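Putative exported protein (Burkholderia pseudomallei, PDB 4JGB) is of unconfirmed function but probably binds NAD(P)H through a Rossmann-type fold and may act as an oxidoreductase on CH-NH groups. Local coordinates at residues K76-S81 with K130-A135; G98-V103 with D148-F153; T171-L176 with G202-Q207. One frame throughout, in Å; residues are numbered along the deposited sequence.

Interaction 1 of 3, residues K76-S81 with K130-A135. With SO4 (sulfate ion), chain D; EDO (1,2-ethanediol), chain C.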
ATOM      1  N   LYS A  76      -5.863   3.015  10.832  1.00 37.04           N
ATOM      2  CA  LYS A  76      -5.528   3.311  12.239  1.00 39.35           C
ATOM      3  C   LYS A  76      -4.085   3.816  12.407  1.00 38.94           C
ATOM      4  O   LYS A  76      -3.790   4.559  13.339  1.00 42.54           O
ATOM      5  CB  LYS A  76      -5.801   2.108  13.152  1.00 39.39           C
ATOM      6  N   GLN A  77      -3.199   3.444  11.495  1.00 35.21           N
ATOM      7  CA  GLN A  77      -1.792   3.826  11.622  1.00 35.52           C
ATOM      8  C   GLN A  77      -1.395   5.136  10.935  1.00 36.38           C
ATOM      9  O   GLN A  77      -0.475   5.823  11.379  1.00 37.00           O
ATOM     10  CB  GLN A  77      -0.895   2.722  11.083  1.00 31.94           C
ATOM     11  CG  GLN A  77      -0.621   1.601  12.070  1.00 31.51           C
ATOM     12  CD  GLN A  77       0.267   0.544  11.454  1.00 29.49           C
ATOM     13  OE1 GLN A  77       1.414   0.386  11.851  1.00 30.20           O
ATOM     14  NE2 GLN A  77      -0.245  -0.153  10.448  1.00 27.49           N
ATOM     15  N   GLU A  78      -2.058   5.460   9.837  1.00 36.11           N
ATOM     16  CA  GLU A  78      -1.675   6.616   9.038  1.00 36.85           C
ATOM     17  C   GLU A  78      -2.118   7.934   9.680  1.00 39.51           C
ATOM     18  O   GLU A  78      -3.112   7.975  10.421  1.00 40.06           O
ATOM     19  CB  GLU A  78      -2.312   6.500   7.668  1.00 36.53           C
ATOM     20  CG  GLU A  78      -3.831   6.607   7.715  1.00 38.47           C
ATOM     21  CD  GLU A  78      -4.458   6.398   6.360  1.00 39.07           C
ATOM     22  OE1 GLU A  78      -3.688   6.324   5.374  1.00 39.05           O
ATOM     23  OE2 GLU A  78      -5.707   6.315   6.277  1.00 39.29           O
ATOM     24  N   GLU A  79      -1.385   9.008   9.389  1.00 39.40           N
ATOM     25  CA  GLU A  79      -1.816  10.342   9.776  1.00 40.38           C
ATOM     26  C   GLU A  79      -1.813  11.219   8.532  1.00 39.82           C
ATOM     27  O   GLU A  79      -0.852  11.168   7.754  1.00 37.56           O
ATOM     28  CB  GLU A  79      -0.883  10.923  10.828  1.00 43.15           C
ATOM     29  CG  GLU A  79      -0.905  10.195  12.159  1.00 44.42           C
ATOM     30  CD  GLU A  79       0.067  10.796  13.162  1.00 46.42           C
ATOM     31  OE1 GLU A  79      -0.021  12.014  13.437  1.00 50.03           O
ATOM     32  OE2 GLU A  79       0.916  10.047  13.683  1.00 45.58           O
ATOM     33  N   ALA A  80      -2.878  12.008   8.337  1.00 27.02           N
ATOM     34  CA  ALA A  80      -2.998  12.856   7.145  1.00 25.62           C
ATOM     35  C   ALA A  80      -1.707  13.654   6.906  1.00 24.14           C
ATOM     36  O   ALA A  80      -1.201  13.680   5.792  1.00 22.49           O
ATOM     37  CB  ALA A  80      -4.200  13.791   7.228  1.00 25.14           C
ATOM     38  N   SER A  81      -1.161  14.258   7.961  1.00 24.51           N
ATOM     39  CA  SER A  81       0.013  15.127   7.799  1.00 24.69           C
ATOM     40  C   SER A  81       1.314  14.378   7.505  1.00 23.81           C
ATOM     41  O   SER A  81       2.336  15.014   7.271  1.00 25.11           O
ATOM     42  CB  SER A  81       0.195  16.033   9.020  1.00 25.80           C
ATOM     43  OG  SER A  81       0.300  15.247  10.180  1.00 26.15           O
ATOM     44  N   LYS A 130     -12.113  12.806   4.735  1.00 20.01           N
ATOM     45  CA  LYS A 130     -11.682  13.743   3.691  1.00 20.11           C
ATOM     46  C   LYS A 130     -10.193  14.130   3.772  1.00 19.85           C
ATOM     47  O   LYS A 130      -9.514  14.142   2.764  1.00 18.93           O
ATOM     48  CB  LYS A 130     -12.597  14.985   3.629  1.00 20.27           C
ATOM     49  CG  LYS A 130     -13.848  14.746   2.777  1.00 19.85           C
ATOM     50  CD  LYS A 130     -14.823  15.929   2.792  1.00 21.37           C
ATOM     51  CE  LYS A 130     -16.106  15.571   2.043  1.00 21.36           C
ATOM     52  NZ  LYS A 130     -17.198  16.552   2.319  1.00 23.00           N
ATOM     53  N   ALA A 131      -9.715  14.425   4.978  1.00 21.12           N
ATOM     54  CA  ALA A 131      -8.349  14.918   5.182  1.00 21.29           C
ATOM     55  C   ALA A 131      -7.340  13.847   4.748  1.00 20.27           C
ATOM     56  O   ALA A 131      -6.413  14.144   3.989  1.00 20.59           O
ATOM     57  CB  ALA A 131      -8.137  15.303   6.644  1.00 22.25           C
ATOM     58  N   VAL A 132      -7.516  12.610   5.204  1.00 19.36           N
ATOM     59  CA  VAL A 132      -6.636  11.524   4.733  1.00 18.76           C
ATOM     60  C   VAL A 132      -6.804  11.236   3.239  1.00 17.94           C
ATOM     61  O   VAL A 132      -5.838  10.911   2.582  1.00 16.61           O
ATOM     62  CB  VAL A 132      -6.724  10.193   5.533  1.00 19.29           C
ATOM     63  CG1 VAL A 132      -6.503  10.418   7.026  1.00 20.73           C
ATOM     64  CG2 VAL A 132      -8.026   9.441   5.255  1.00 19.11           C
ATOM     65  N   ALA A 133      -8.009  11.374   2.695  1.00 17.07           N
ATOM     66  CA  ALA A 133      -8.170  11.100   1.265  1.00 17.31           C
ATOM     67  C   ALA A 133      -7.370  12.100   0.424  1.00 17.51           C
ATOM     68  O   ALA A 133      -6.738  11.714  -0.557  1.00 16.47           O
ATOM     69  CB  ALA A 133      -9.652  11.104   0.864  1.00 17.16           C
ATOM     70  N   LEU A 134      -7.407  13.374   0.846  1.00 18.61           N
ATOM     71  CA  LEU A 134      -6.639  14.450   0.223  1.00 19.31           C
ATOM     72  C   LEU A 134      -5.134  14.200   0.325  1.00 18.55           C
ATOM     73  O   LEU A 134      -4.425  14.423  -0.634  1.00 18.37           O
ATOM     74  CB  LEU A 134      -6.945  15.833   0.866  1.00 20.41           C
ATOM     75  CG  LEU A 134      -8.378  16.350   0.779  1.00 21.79           C
ATOM     76  CD1 LEU A 134      -8.559  17.697   1.487  1.00 23.48           C
ATOM     77  CD2 LEU A 134      -8.815  16.411  -0.668  1.00 22.61           C
ATOM     78  N   ALA A 135      -4.659  13.827   1.508  1.00 17.93           N
ATOM     79  CA  ALA A 135      -3.249  13.438   1.696  1.00 18.31           C
ATOM     80  C   ALA A 135      -2.860  12.275   0.755  1.00 17.87           C
ATOM     81  O   ALA A 135      -1.787  12.317   0.130  1.00 18.12           O
ATOM     82  CB  ALA A 135      -2.999  13.055   3.144  1.00 18.02           C
TER
HETATM   83  S   SO4 D 302      -4.204  -0.398  10.108  1.00 29.00           S
HETATM   84  O1  SO4 D 302      -4.130  -1.277   8.894  1.00 23.02           O
HETATM   85  O2  SO4 D 302      -4.138  -1.154  11.394  1.00 24.81           O
HETATM   86  O3  SO4 D 302      -3.097   0.617  10.101  1.00 26.47           O
HETATM   87  O4  SO4 D 302      -5.480   0.370  10.069  1.00 30.45           O
HETATM   88  C1  EDO C 301       3.668  -0.862  13.689  1.00 35.81           C
HETATM   89  O1  EDO C 301       3.254  -1.636  12.542  1.00 31.74           O
HETATM   90  C2  EDO C 301       5.090  -1.264  14.047  1.00 34.50           C
HETATM   91  O2  EDO C 301       5.505  -2.130  12.990  1.00 31.92           O
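The loop that leads from strand 68-71 to helix 83-97, at the C-terminal end of the parallel strands of a Rossmann-type fold, the side where such folds bind their cofactor, packs through Ala-80 and Glu-78 against the first turns of helix 130-143. Ala-80 CB sits among three side chains of that helix: it lies 4.1 Å from Val-132 CG1, and Ala-131 CB and Ala-135 CB follow, both at 4.3 Å from Ala-80 CB. The carbonyl oxygen of Ala-80 rests on the methyl Ala-135 CB at 3.3 Å. Glu-78 has CG between its backbone N and carbonyl carbon (chi1 66°), and its chain runs on extended, crossing Val-132 at about a right angle with OE2 4.0 Å from Val-132 CG2. Its other oxygen, OE1, makes a weak hydrogen bond to His-136. No hydrogen bond joins the two segments; the join is van der Waals packing at the surface.

Upstream, the same loop holds a sulfate ion and an ethanediol, both probably from the crystallisation liquor. Lys-76 N donates almost straight to sulfate O4 (2.8 Å, 171°), while Gln-77 NE2 reaches sulfate O3 at 3.0 Å, helped weakly by Gln-77 N. Gln-77 OE1 accepts from ethanediol O1. Met-16 N, Ile-17 N and Gly-74 N complete the sulfate site, an anion pocket at the start of helix 16-27 consistent with the dinucleotide phosphate site of NAD(P)-binding Rossmann folds.

Interaction 2 of 3, residues G98-V103 with D148-F153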
ATOM      1  N   GLY A  98      18.976   1.168  -4.051  1.00 20.91           N
ATOM      2  CA  GLY A  98      19.021   0.396  -5.304  1.00 20.63           C
ATOM      3  C   GLY A  98      17.861  -0.578  -5.447  1.00 20.12           C
ATOM      4  O   GLY A  98      17.951  -1.557  -6.203  1.00 19.67           O
ATOM      5  N   VAL A  99      16.766  -0.302  -4.724  1.00 19.21           N
ATOM      6  CA  VAL A  99      15.565  -1.140  -4.745  1.00 18.85           C
ATOM      7  C   VAL A  99      14.570  -0.551  -5.750  1.00 18.86           C
ATOM      8  O   VAL A  99      14.235   0.632  -5.689  1.00 18.58           O
ATOM      9  CB  VAL A  99      14.919  -1.224  -3.339  1.00 18.53           C
ATOM     10  CG1 VAL A  99      13.516  -1.856  -3.399  1.00 17.30           C
ATOM     11  CG2 VAL A  99      15.857  -1.966  -2.377  1.00 18.10           C
ATOM     12  N   LYS A 100      14.119  -1.367  -6.689  1.00 19.31           N
ATOM     13  CA  LYS A 100      13.341  -0.858  -7.798  1.00 20.63           C
ATOM     14  C   LYS A 100      11.836  -0.976  -7.532  1.00 18.80           C
ATOM     15  O   LYS A 100      11.050  -0.127  -7.961  1.00 18.08           O
ATOM     16  CB  LYS A 100      13.745  -1.591  -9.083  1.00 24.48           C
ATOM     17  CG  LYS A 100      13.123  -1.036 -10.356  1.00 28.15           C
ATOM     18  CD  LYS A 100      14.056  -0.069 -11.061  1.00 30.26           C
ATOM     19  CE  LYS A 100      13.457   0.359 -12.393  1.00 32.63           C
ATOM     20  NZ  LYS A 100      13.008  -0.823 -13.191  1.00 32.76           N
ATOM     21  N   ARG A 101      11.437  -2.021  -6.815  1.00 16.99           N
ATOM     22  CA  ARG A 101      10.018  -2.279  -6.622  1.00 15.41           C
ATOM     23  C   ARG A 101       9.564  -1.714  -5.284  1.00 14.64           C
ATOM     24  O   ARG A 101      10.105  -2.076  -4.240  1.00 14.39           O
ATOM     25  CB  ARG A 101       9.727  -3.789  -6.753  1.00 15.31           C
ATOM     26  CG  ARG A 101       8.243  -4.137  -6.793  1.00 14.63           C
ATOM     27  CD  ARG A 101       7.653  -3.716  -8.115  1.00 14.19           C
ATOM     28  NE  ARG A 101       6.314  -4.240  -8.315  1.00 13.34           N
ATOM     29  CZ  ARG A 101       5.231  -3.493  -8.399  1.00 12.78           C
ATOM     30  NH1 ARG A 101       5.309  -2.165  -8.259  1.00 12.02           N
ATOM     31  NH2 ARG A 101       4.065  -4.095  -8.606  1.00 12.60           N
ATOM     32  N   VAL A 102       8.596  -0.795  -5.353  1.00 13.92           N
ATOM     33  CA  VAL A 102       8.004  -0.078  -4.211  1.00 13.26           C
ATOM     34  C   VAL A 102       6.468  -0.214  -4.271  1.00 12.92           C
ATOM     35  O   VAL A 102       5.850   0.188  -5.257  1.00 12.79           O
ATOM     36  CB  VAL A 102       8.347   1.447  -4.258  1.00 13.26           C
ATOM     37  CG1 VAL A 102       7.673   2.223  -3.123  1.00 12.99           C
ATOM     38  CG2 VAL A 102       9.854   1.697  -4.232  1.00 13.61           C
ATOM     39  N   VAL A 103       5.838  -0.775  -3.236  1.00 12.26           N
ATOM     40  CA  VAL A 103       4.368  -0.878  -3.256  1.00 12.21           C
ATOM     41  C   VAL A 103       3.800  -0.240  -1.991  1.00 12.68           C
ATOM     42  O   VAL A 103       4.209  -0.594  -0.875  1.00 13.02           O
ATOM     43  CB  VAL A 103       3.815  -2.328  -3.432  1.00 11.96           C
ATOM     44  CG1 VAL A 103       2.282  -2.328  -3.544  1.00 11.64           C
ATOM     45  CG2 VAL A 103       4.397  -3.005  -4.663  1.00 12.77           C
ATOM     46  N   ASP A 148      11.450   6.571 -12.474  1.00 21.59           N
ATOM     47  CA  ASP A 148      12.610   5.708 -12.458  1.00 21.93           C
ATOM     48  C   ASP A 148      12.481   4.517 -11.473  1.00 21.05           C
ATOM     49  O   ASP A 148      13.393   3.697 -11.369  1.00 23.30           O
ATOM     50  CB  ASP A 148      13.839   6.554 -12.130  1.00 23.12           C
ATOM     51  CG  ASP A 148      13.755   7.179 -10.748  1.00 22.74           C
ATOM     52  OD1 ASP A 148      12.901   8.063 -10.508  1.00 23.18           O
ATOM     53  OD2 ASP A 148      14.515   6.757  -9.887  1.00 22.48           O
ATOM     54  N   LEU A 149      11.397   4.454 -10.707  1.00 19.02           N
ATOM     55  CA  LEU A 149      11.135   3.294  -9.846  1.00 17.84           C
ATOM     56  C   LEU A 149       9.870   2.578 -10.340  1.00 16.75           C
ATOM     57  O   LEU A 149       8.999   3.223 -10.934  1.00 15.96           O
ATOM     58  CB  LEU A 149      10.901   3.749  -8.391  1.00 17.83           C
ATOM     59  CG  LEU A 149      11.946   4.503  -7.563  1.00 18.11           C
ATOM     60  CD1 LEU A 149      11.388   4.801  -6.172  1.00 17.59           C
ATOM     61  CD2 LEU A 149      13.203   3.675  -7.442  1.00 18.86           C
ATOM     62  N   ASP A 150       9.767   1.266 -10.062  1.00 15.88           N
ATOM     63  CA  ASP A 150       8.519   0.484 -10.278  1.00 15.01           C
ATOM     64  C   ASP A 150       7.595   0.546  -9.067  1.00 13.95           C
ATOM     65  O   ASP A 150       7.502  -0.386  -8.272  1.00 12.72           O
ATOM     66  CB  ASP A 150       8.816  -0.977 -10.596  1.00 15.69           C
ATOM     67  CG  ASP A 150       9.620  -1.144 -11.866  1.00 17.32           C
ATOM     68  OD1 ASP A 150       9.590  -0.230 -12.730  1.00 17.49           O
ATOM     69  OD2 ASP A 150      10.294  -2.188 -11.988  1.00 18.32           O
ATOM     70  N   TRP A 151       6.910   1.669  -8.939  1.00 14.09           N
ATOM     71  CA  TRP A 151       6.036   1.870  -7.827  1.00 13.52           C
ATOM     72  C   TRP A 151       4.613   1.515  -8.205  1.00 13.25           C
ATOM     73  O   TRP A 151       4.244   1.520  -9.389  1.00 13.63           O
ATOM     74  CB  TRP A 151       6.182   3.310  -7.271  1.00 13.78           C
ATOM     75  CG  TRP A 151       5.828   4.396  -8.266  1.00 14.01           C
ATOM     76  CD1 TRP A 151       6.701   5.152  -9.032  1.00 14.81           C
ATOM     77  CD2 TRP A 151       4.511   4.858  -8.590  1.00 13.72           C
ATOM     78  NE1 TRP A 151       6.001   6.055  -9.797  1.00 14.85           N
ATOM     79  CE2 TRP A 151       4.656   5.896  -9.553  1.00 14.59           C
ATOM     80  CE3 TRP A 151       3.225   4.497  -8.165  1.00 13.07           C
ATOM     81  CZ2 TRP A 151       3.548   6.570 -10.116  1.00 14.48           C
ATOM     82  CZ3 TRP A 151       2.108   5.185  -8.720  1.00 13.50           C
ATOM     83  CH2 TRP A 151       2.288   6.189  -9.695  1.00 13.89           C
ATOM     84  N   THR A 152       3.827   1.180  -7.184  1.00 12.85           N
ATOM     85  CA  THR A 152       2.397   0.924  -7.320  1.00 12.32           C
ATOM     86  C   THR A 152       1.690   1.565  -6.128  1.00 11.47           C
ATOM     87  O   THR A 152       2.107   1.391  -4.978  1.00 11.48           O
ATOM     88  CB  THR A 152       2.094  -0.597  -7.351  1.00 12.44           C
ATOM     89  OG1 THR A 152       2.504  -1.116  -8.614  1.00 14.22           O
ATOM     90  CG2 THR A 152       0.571  -0.866  -7.213  1.00 11.64           C
ATOM     91  N   PHE A 153       0.633   2.323  -6.397  1.00 11.51           N
ATOM     92  CA  PHE A 153      -0.103   2.981  -5.336  1.00 11.71           C
ATOM     93  C   PHE A 153      -1.388   2.175  -5.224  1.00 11.84           C
ATOM     94  O   PHE A 153      -2.276   2.313  -6.068  1.00 12.46           O
ATOM     95  CB  PHE A 153      -0.342   4.418  -5.763  1.00 12.50           C
ATOM     96  CG  PHE A 153      -1.151   5.248  -4.801  1.00 12.82           C
ATOM     97  CD1 PHE A 153      -0.550   5.853  -3.691  1.00 12.96           C
ATOM     98  CD2 PHE A 153      -2.506   5.494  -5.048  1.00 13.13           C
ATOM     99  CE1 PHE A 153      -1.309   6.656  -2.839  1.00 13.83           C
ATOM    100  CE2 PHE A 153      -3.265   6.283  -4.183  1.00 13.47           C
ATOM    101  CZ  PHE A 153      -2.663   6.868  -3.080  1.00 13.48           C
TER
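Arg-101 curls its side chain over the neighbouring strand and bonds through NH1 to both Asp-150 and Thr-152. Its CG is anti to the backbone N and the chain bends at chi2 (72°), bringing CD close to Asp-150 O. NH1 then donates to Asp-150 O at 2.8 Å and to Thr-152 OG1 at 3.0 Å, both acceptors lying near the guanidinium plane. Val-103 CG2 lies 3.7 Å above that plane, over the centre of the group, and NH2 completes a salt bridge with Glu-198. Asp-150 O is gripped twice: Val-102 N reaches it at 3.1 Å from the face of the carbonyl plane opposite to NH1. Thr-152 OG1, besides accepting from Arg-101, is hydrogen-bonded to Phe-204 O, which helps fix the rotation of the hydroxyl.

Strands 101-105 and 150-155 are parallel neighbours in the central sheet of the Rossmann-type fold, the short segments running 9° apart; Asp-150 N to Lys-100 O and Thr-152 N to Val-102 O continue the backbone ladder. Helix 188-201 lies on the face of Arg-101 and Val-103, helices 83-97 and 130-143 on that of Val-102 and Trp-151.

On this second face Val-102 CG2 meets Leu-149 CD1 at 4.0 Å, and Val-102 CB faces Trp-151 CB. Trp-151 keeps CG between its backbone N and carbonyl carbon (chi1 61°); the indole leads away to Tyr-140 and Leu-143, with NE1 bonded to Val-146 O. At the exposed end of the pair, Lys-100 brings NZ above the Asp-150 carboxylate plane in a salt bridge, 3.3 Å from OD2, while Asp-150 OD1 pairs with Arg-206.

Interaction 3 of 3, residues T171-L176 with G202-Q207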
ATOM      1  N   THR A 171      -9.870  -6.474  -9.768  1.00 15.04           N
ATOM      2  CA  THR A 171      -8.776  -5.526  -9.681  1.00 14.86           C
ATOM      3  C   THR A 171      -8.791  -4.645 -10.934  1.00 15.61           C
ATOM      4  O   THR A 171      -9.333  -5.040 -11.968  1.00 16.03           O
ATOM      5  CB  THR A 171      -7.409  -6.243  -9.670  1.00 14.75           C
ATOM      6  OG1 THR A 171      -7.342  -7.117 -10.796  1.00 16.01           O
ATOM      7  CG2 THR A 171      -7.223  -7.044  -8.398  1.00 13.92           C
ATOM      8  N   GLY A 172      -8.175  -3.462 -10.825  1.00 15.20           N
ATOM      9  CA  GLY A 172      -8.088  -2.486 -11.915  1.00 15.47           C
ATOM     10  C   GLY A 172      -7.185  -1.319 -11.540  1.00 15.23           C
ATOM     11  O   GLY A 172      -6.734  -1.211 -10.391  1.00 15.01           O
ATOM     12  N   ALA A 173      -6.918  -0.432 -12.492  1.00 15.06           N
ATOM     13  CA  ALA A 173      -5.894   0.598 -12.285  1.00 14.78           C
ATOM     14  C   ALA A 173      -6.463   1.839 -11.566  1.00 14.81           C
ATOM     15  O   ALA A 173      -6.575   2.912 -12.147  1.00 14.85           O
ATOM     16  CB  ALA A 173      -5.248   0.966 -13.627  1.00 14.95           C
ATOM     17  N   GLY A 174      -6.880   1.661 -10.322  1.00 14.56           N
ATOM     18  CA  GLY A 174      -7.333   2.769  -9.484  1.00 15.26           C
ATOM     19  C   GLY A 174      -8.668   3.475  -9.748  1.00 16.61           C
ATOM     20  O   GLY A 174      -8.894   4.601  -9.232  1.00 17.10           O
ATOM     21  N   ARG A 175      -9.545   2.856 -10.537  1.00 16.94           N
ATOM     22  CA  ARG A 175     -10.933   3.331 -10.657  1.00 17.80           C
ATOM     23  C   ARG A 175     -11.839   2.624  -9.645  1.00 16.80           C
ATOM     24  O   ARG A 175     -11.536   1.510  -9.215  1.00 16.80           O
ATOM     25  CB  ARG A 175     -11.435   3.152 -12.107  1.00 19.88           C
ATOM     26  CG  ARG A 175     -10.606   4.003 -13.066  1.00 22.99           C
ATOM     27  CD  ARG A 175     -10.523   3.494 -14.501  1.00 25.82           C
ATOM     28  NE  ARG A 175      -9.811   4.481 -15.332  1.00 29.07           N
ATOM     29  CZ  ARG A 175      -8.486   4.537 -15.530  1.00 29.77           C
ATOM     30  NH1 ARG A 175      -7.667   3.634 -15.006  1.00 30.35           N
ATOM     31  NH2 ARG A 175      -7.975   5.495 -16.297  1.00 31.67           N
ATOM     32  N   LEU A 176     -12.924   3.279  -9.245  1.00 15.79           N
ATOM     33  CA  LEU A 176     -13.884   2.685  -8.318  1.00 15.63           C
ATOM     34  C   LEU A 176     -14.445   1.394  -8.914  1.00 14.99           C
ATOM     35  O   LEU A 176     -14.762   1.362 -10.094  1.00 15.18           O
ATOM     36  CB  LEU A 176     -15.072   3.650  -8.095  1.00 16.26           C
ATOM     37  CG  LEU A 176     -16.051   3.249  -6.978  1.00 16.85           C
ATOM     38  CD1 LEU A 176     -15.330   3.139  -5.651  1.00 16.64           C
ATOM     39  CD2 LEU A 176     -17.210   4.219  -6.858  1.00 17.84           C
ATOM     40  N   GLY A 202       3.480  -7.359 -11.098  1.00 14.08           N
ATOM     41  CA  GLY A 202       3.684  -6.062 -11.731  1.00 14.53           C
ATOM     42  C   GLY A 202       2.675  -5.728 -12.833  1.00 14.89           C
ATOM     43  O   GLY A 202       3.058  -5.341 -13.952  1.00 15.29           O
ATOM     44  N   ARG A 203       1.386  -5.862 -12.524  1.00 14.35           N
ATOM     45  CA  ARG A 203       0.354  -5.498 -13.488  1.00 15.27           C
ATOM     46  C   ARG A 203       0.116  -3.976 -13.521  1.00 15.32           C
ATOM     47  O   ARG A 203      -0.401  -3.453 -14.515  1.00 15.40           O
ATOM     48  CB  ARG A 203      -0.961  -6.250 -13.236  1.00 15.59           C
ATOM     49  CG  ARG A 203      -0.986  -7.704 -13.723  1.00 16.46           C
ATOM     50  CD  ARG A 203      -2.220  -8.430 -13.197  1.00 16.27           C
ATOM     51  NE  ARG A 203      -3.414  -7.903 -13.835  1.00 16.35           N
ATOM     52  CZ  ARG A 203      -4.568  -7.642 -13.234  1.00 16.75           C
ATOM     53  NH1 ARG A 203      -4.754  -7.890 -11.920  1.00 16.09           N
ATOM     54  NH2 ARG A 203      -5.561  -7.142 -13.967  1.00 17.30           N
ATOM     55  N   PHE A 204       0.569  -3.268 -12.486  1.00 14.65           N
ATOM     56  CA  PHE A 204       0.193  -1.866 -12.269  1.00 14.45           C
ATOM     57  C   PHE A 204       1.427  -1.033 -11.941  1.00 14.62           C
ATOM     58  O   PHE A 204       1.454  -0.347 -10.923  1.00 13.96           O
ATOM     59  CB  PHE A 204      -0.840  -1.781 -11.114  1.00 13.48           C
ATOM     60  CG  PHE A 204      -2.118  -2.545 -11.381  1.00 13.71           C
ATOM     61  CD1 PHE A 204      -3.043  -2.071 -12.317  1.00 13.95           C
ATOM     62  CD2 PHE A 204      -2.402  -3.722 -10.707  1.00 13.33           C
ATOM     63  CE1 PHE A 204      -4.218  -2.768 -12.592  1.00 14.26           C
ATOM     64  CE2 PHE A 204      -3.575  -4.428 -10.984  1.00 14.07           C
ATOM     65  CZ  PHE A 204      -4.490  -3.949 -11.918  1.00 14.19           C
ATOM     66  N   ILE A 205       2.456  -1.145 -12.788  1.00 15.83           N
ATOM     67  CA  ILE A 205       3.733  -0.442 -12.613  1.00 16.39           C
ATOM     68  C   ILE A 205       3.526   1.027 -12.924  1.00 16.41           C
ATOM     69  O   ILE A 205       2.987   1.380 -13.975  1.00 16.80           O
ATOM     70  CB  ILE A 205       4.847  -1.032 -13.526  1.00 17.98           C
ATOM     71  CG1 ILE A 205       5.075  -2.521 -13.204  1.00 18.70           C
ATOM     72  CG2 ILE A 205       6.163  -0.236 -13.431  1.00 17.73           C
ATOM     73  CD1 ILE A 205       5.565  -2.807 -11.802  1.00 18.35           C
ATOM     74  N   ARG A 206       3.931   1.866 -11.978  1.00 15.73           N
ATOM     75  CA  ARG A 206       3.709   3.304 -12.020  1.00 16.25           C
ATOM     76  C   ARG A 206       2.242   3.688 -12.223  1.00 15.69           C
ATOM     77  O   ARG A 206       1.942   4.670 -12.865  1.00 15.73           O
ATOM     78  CB  ARG A 206       4.653   3.980 -13.033  1.00 17.34           C
ATOM     79  CG  ARG A 206       6.089   4.040 -12.520  1.00 18.82           C
ATOM     80  CD  ARG A 206       7.009   4.720 -13.533  1.00 19.77           C
ATOM     81  NE  ARG A 206       7.173   3.889 -14.728  1.00 20.30           N
ATOM     82  CZ  ARG A 206       7.962   2.820 -14.800  1.00 21.16           C
ATOM     83  NH1 ARG A 206       8.654   2.412 -13.733  1.00 20.82           N
ATOM     84  NH2 ARG A 206       8.037   2.123 -15.934  1.00 21.65           N
ATOM     85  N   GLN A 207       1.336   2.897 -11.645  1.00 15.34           N
ATOM     86  CA  GLN A 207      -0.096   3.139 -11.763  1.00 15.06           C
ATOM     87  C   GLN A 207      -0.703   3.005 -10.385  1.00 14.43           C
ATOM     88  O   GLN A 207      -0.128   2.351  -9.493  1.00 13.46           O
ATOM     89  CB  GLN A 207      -0.757   2.122 -12.727  1.00 15.59           C
ATOM     90  CG  GLN A 207      -0.296   2.228 -14.184  1.00 17.50           C
ATOM     91  CD  GLN A 207      -0.954   1.208 -15.127  1.00 18.28           C
ATOM     92  OE1 GLN A 207      -1.451   0.188 -14.697  1.00 17.50           O
ATOM     93  NE2 GLN A 207      -0.938   1.503 -16.440  1.00 20.37           N
TER
HETATM   94  O   HOH W   1      -8.203  -6.544 -14.060  1.00 32.52           O
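Polar contacts join Thr-171 to Arg-203. Arg-203 NH1 donates to Thr-171 OG1 at 2.9 Å in an almost straight bond (174°), the oxygen lying in the guanidinium plane, and the two side chains cross at about a right angle. One water adds a second link: it accepts from Arg-203 NH2 at 2.7 Å and donates to Thr-171 O at 2.8 Å. Arg-203 is bent at chi3 (69°), and its guanidinium has Phe-204 CZ 3.7 Å above one face, offset toward the rim.

Van der Waals packing is carried by Phe-204, whose ring lies obliquely against the backbone where strand 170-172 ends. Phe-204 CE1 comes within 3.5 Å of Gly-172 C, and Phe-204 CD1 makes an apolar contact with Ala-173 CB at 4.0 Å. Ala-173 is the centre of an inverse gamma turn, closed by Gly-174 N bonding to Gly-172 O; Phe-204 opens a type II turn to Gln-207, and Phe-204 N is hydrogen-bonded to Glu-198.

The guanidinium meets a hydroxyl and a water, both neutral acceptors, so no salt bridge joins the segments: this surface contact sets directional bonds beside a buried ring that lies against both guanidinium and backbone.

Overall arrangement
From the N terminus, segment 76-81 opens interaction 1, which closes on 130-135 across 48 residues. Segment 98-103 lies within that loop and pairs with 148-153 beyond it, so interactions 1 and 2 cross in sequence. Helix 130-143 is followed, after a short loop, by strand 150-155, although the nearest atoms of interactions 1 and 2 stay about 6 Å apart. Interaction 3 follows in series, closing the 25-residue excursion through helix 188-201. It touches interaction 2: Trp-151 O and Arg-206 N lie 2.6 Å apart, a probable hydrogen bond. Interactions 2 and 3 thus tie the middle of the sheet to its 170-172 edge, whereas interaction 1 joins the loop that also holds the sulfate to helix 130-143.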